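PDB 2WKD: ORF34P2 from Lactococcus phage p2, which binds single-stranded DNA with nanomolar affinity and without sequence specificity, as a new type of single-stranded DNA binding protein. Local coordinates for the interface of chains A and B. Coordinates in Å, arbitrary orientation; residue numbers count along the deposited sequence, not the author numbering. Chains: chain A/B, ORF34P2.

The interface of chains A and B. Residues chain A 33-35, 41; chain B 66-68, 77.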
ATOM      1  N   PHE A  33       6.630  -0.936  -1.983  1.00 37.77           N
ATOM      2  CA  PHE A  33       7.076   0.467  -1.899  1.00 38.43           C
ATOM      3  C   PHE A  33       8.330   0.706  -2.737  1.00 40.20           C
ATOM      4  O   PHE A  33       8.879  -0.237  -3.301  1.00 42.75           O
ATOM      5  CB  PHE A  33       7.295   0.916  -0.441  1.00 40.77           C
ATOM      6  CG  PHE A  33       8.054  -0.067   0.405  1.00 35.23           C
ATOM      7  CD1 PHE A  33       9.447  -0.074   0.402  1.00 38.47           C
ATOM      8  CD2 PHE A  33       7.374  -0.952   1.235  1.00 28.49           C
ATOM      9  CE1 PHE A  33      10.163  -0.975   1.193  1.00 37.44           C
ATOM     10  CE2 PHE A  33       8.066  -1.861   2.030  1.00 32.34           C
ATOM     11  CZ  PHE A  33       9.474  -1.870   2.012  1.00 40.50           C
ATOM     12  N   GLU A  34       8.761   1.963  -2.838  1.00 38.30           N
ATOM     13  CA  GLU A  34       9.954   2.322  -3.605  1.00 39.07           C
ATOM     14  C   GLU A  34      11.134   2.709  -2.698  1.00 38.55           C
ATOM     15  O   GLU A  34      10.975   2.878  -1.486  1.00 34.48           O
ATOM     16  CB  GLU A  34       9.691   3.523  -4.518  1.00 39.32           C
ATOM     17  CG  GLU A  34       8.373   3.603  -5.223  1.00 43.10           C
ATOM     18  CD  GLU A  34       8.051   5.041  -5.594  1.00 43.57           C
ATOM     19  OE1 GLU A  34       6.954   5.278  -6.127  1.00 47.18           O
ATOM     20  OE2 GLU A  34       8.892   5.937  -5.344  1.00 38.39           O
ATOM     21  N   LYS A  35      12.302   2.882  -3.320  1.00 41.36           N
ATOM     22  CA  LYS A  35      13.535   3.330  -2.646  1.00 43.26           C
ATOM     23  C   LYS A  35      14.252   4.377  -3.507  1.00 45.26           C
ATOM     24  O   LYS A  35      13.865   4.599  -4.658  1.00 46.06           O
ATOM     25  CB  LYS A  35      14.464   2.139  -2.389  1.00 43.23           C
ATOM     26  CG  LYS A  35      14.925   1.443  -3.669  1.00 45.52           C
ATOM     27  CD  LYS A  35      15.442   0.035  -3.425  1.00 50.19           C
ATOM     28  CE  LYS A  35      16.962  -0.028  -3.386  1.00 55.60           C
ATOM     29  NZ  LYS A  35      17.416  -1.452  -3.310  1.00 56.32           N
ATOM     30  N   VAL A  41      19.027  -0.686   1.146  1.00 40.77           N
ATOM     31  CA  VAL A  41      17.621  -0.655   1.543  1.00 40.25           C
ATOM     32  C   VAL A  41      16.792  -1.536   0.607  1.00 40.15           C
ATOM     33  O   VAL A  41      16.517  -1.155  -0.529  1.00 40.76           O
ATOM     34  CB  VAL A  41      17.066   0.798   1.553  1.00 40.85           C
ATOM     35  CG1 VAL A  41      15.557   0.810   1.842  1.00 39.84           C
ATOM     36  CG2 VAL A  41      17.833   1.665   2.560  1.00 38.69           C
TER
ATOM     37  N   VAL B  66       4.913   5.262  -1.385  1.00 32.36           N
ATOM     38  CA  VAL B  66       5.765   5.366  -0.210  1.00 35.76           C
ATOM     39  C   VAL B  66       7.207   4.961  -0.496  1.00 37.78           C
ATOM     40  O   VAL B  66       7.468   4.031  -1.274  1.00 35.19           O
ATOM     41  CB  VAL B  66       5.146   4.795   1.134  1.00 38.52           C
ATOM     42  CG1 VAL B  66       3.682   4.384   0.977  1.00 41.08           C
ATOM     43  CG2 VAL B  66       6.003   3.732   1.794  1.00 37.58           C
ATOM     44  N   GLN B  67       8.120   5.715   0.119  1.00 36.42           N
ATOM     45  CA  GLN B  67       9.572   5.564  -0.022  1.00 39.60           C
ATOM     46  C   GLN B  67      10.207   5.047   1.264  1.00 39.05           C
ATOM     47  O   GLN B  67       9.923   5.569   2.340  1.00 36.16           O
ATOM     48  CB  GLN B  67      10.185   6.922  -0.326  1.00 39.15           C
ATOM     49  CG  GLN B  67      10.722   7.073  -1.717  1.00 44.66           C
ATOM     50  CD  GLN B  67      12.015   7.857  -1.731  1.00 47.84           C
ATOM     51  OE1 GLN B  67      12.204   8.748  -2.558  1.00 53.29           O
ATOM     52  NE2 GLN B  67      12.914   7.534  -0.805  1.00 49.83           N
ATOM     53  N   ALA B  68      11.081   4.048   1.152  1.00 40.85           N
ATOM     54  CA  ALA B  68      11.737   3.461   2.324  1.00 42.83           C
ATOM     55  C   ALA B  68      13.191   3.921   2.462  1.00 44.73           C
ATOM     56  O   ALA B  68      13.907   3.989   1.461  1.00 46.82           O
ATOM     57  CB  ALA B  68      11.665   1.947   2.274  1.00 41.27           C
ATOM     58  N   TYR B  77       9.691   5.008   6.525  1.00 36.52           N
ATOM     59  CA  TYR B  77       8.776   5.003   5.377  1.00 36.90           C
ATOM     60  C   TYR B  77       8.013   6.312   5.276  1.00 37.55           C
ATOM     61  O   TYR B  77       7.290   6.680   6.199  1.00 39.79           O
ATOM     62  CB  TYR B  77       7.803   3.824   5.480  1.00 34.81           C
ATOM     63  CG  TYR B  77       8.492   2.482   5.569  1.00 35.02           C
ATOM     64  CD1 TYR B  77       8.817   1.922   6.812  1.00 39.04           C
ATOM     65  CD2 TYR B  77       8.850   1.781   4.415  1.00 32.51           C
ATOM     66  CE1 TYR B  77       9.467   0.692   6.901  1.00 37.50           C
ATOM     67  CE2 TYR B  77       9.504   0.545   4.493  1.00 38.22           C
ATOM     68  CZ  TYR B  77       9.804   0.012   5.738  1.00 37.50           C
ATOM     69  OH  TYR B  77      10.431  -1.195   5.826  1.00 39.97           O
TER
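A parallel beta bridge pairs A:Glu34, in the segment that follows strand 25-31, with B:Gln67 of strand 65-68. Its two hydrogen bonds both use the backbone of A:Glu34. The amide A:Glu34 N gives a bond to B:Val66 O at 2.9 Å. The carbonyl A:Glu34 O accepts B:Ala68 N, also at 2.9 Å. One residue thus grips the peptide groups on either side of B:Gln67. Because the bonds are made by main-chain atoms, a polar residue can occupy each bridge position, and the side chains of A:Glu34 and B:Gln67 take no part in the pairing.

Hydrophobic residues flank the bridge. A:Phe33 places its CG between the backbone N and the carbonyl carbon (chi1 46°), which brings the CD1-CE1 side of the ring under the B:Ala68 methyl, on the face that B:Tyr77 also meets. The methyl stands above the ring plane but beyond the rim, with A:Phe33 CE1 3.5 Å from B:Ala68 CB. The small side chain of alanine lets an aromatic ring settle this close to the paired backbones. B:Tyr77 comes to that face by its edge, with the planes at 72°. Its CE2 stands 3.5 Å from A:Phe33 CZ, toward the rim rather than over the ring centre, an edge-to-face contact that brings tyrosine C-H against the phenylalanine pi cloud. At the root of the side chain, B:Val66 CG2 packs 3.8 Å from A:Phe33 CB, one of the methyls of the beta-branched valine, a shape common in strands. At the other end A:Val41 sets CG1 anti to its backbone N (chi1 175°). This CG1 lies 3.6 Å from B:Ala68 O and 4.1 Å from B:Ala68 CB, a light contact beside the alanine.

The bridge joins the edge of strand 65-68 in one subunit to an extended stretch of the other, and B:Tyr77 reaches the patch from the start of strand 77-79. Two-fold symmetry repeats the contact with the chains exchanged, as would suit a dimer.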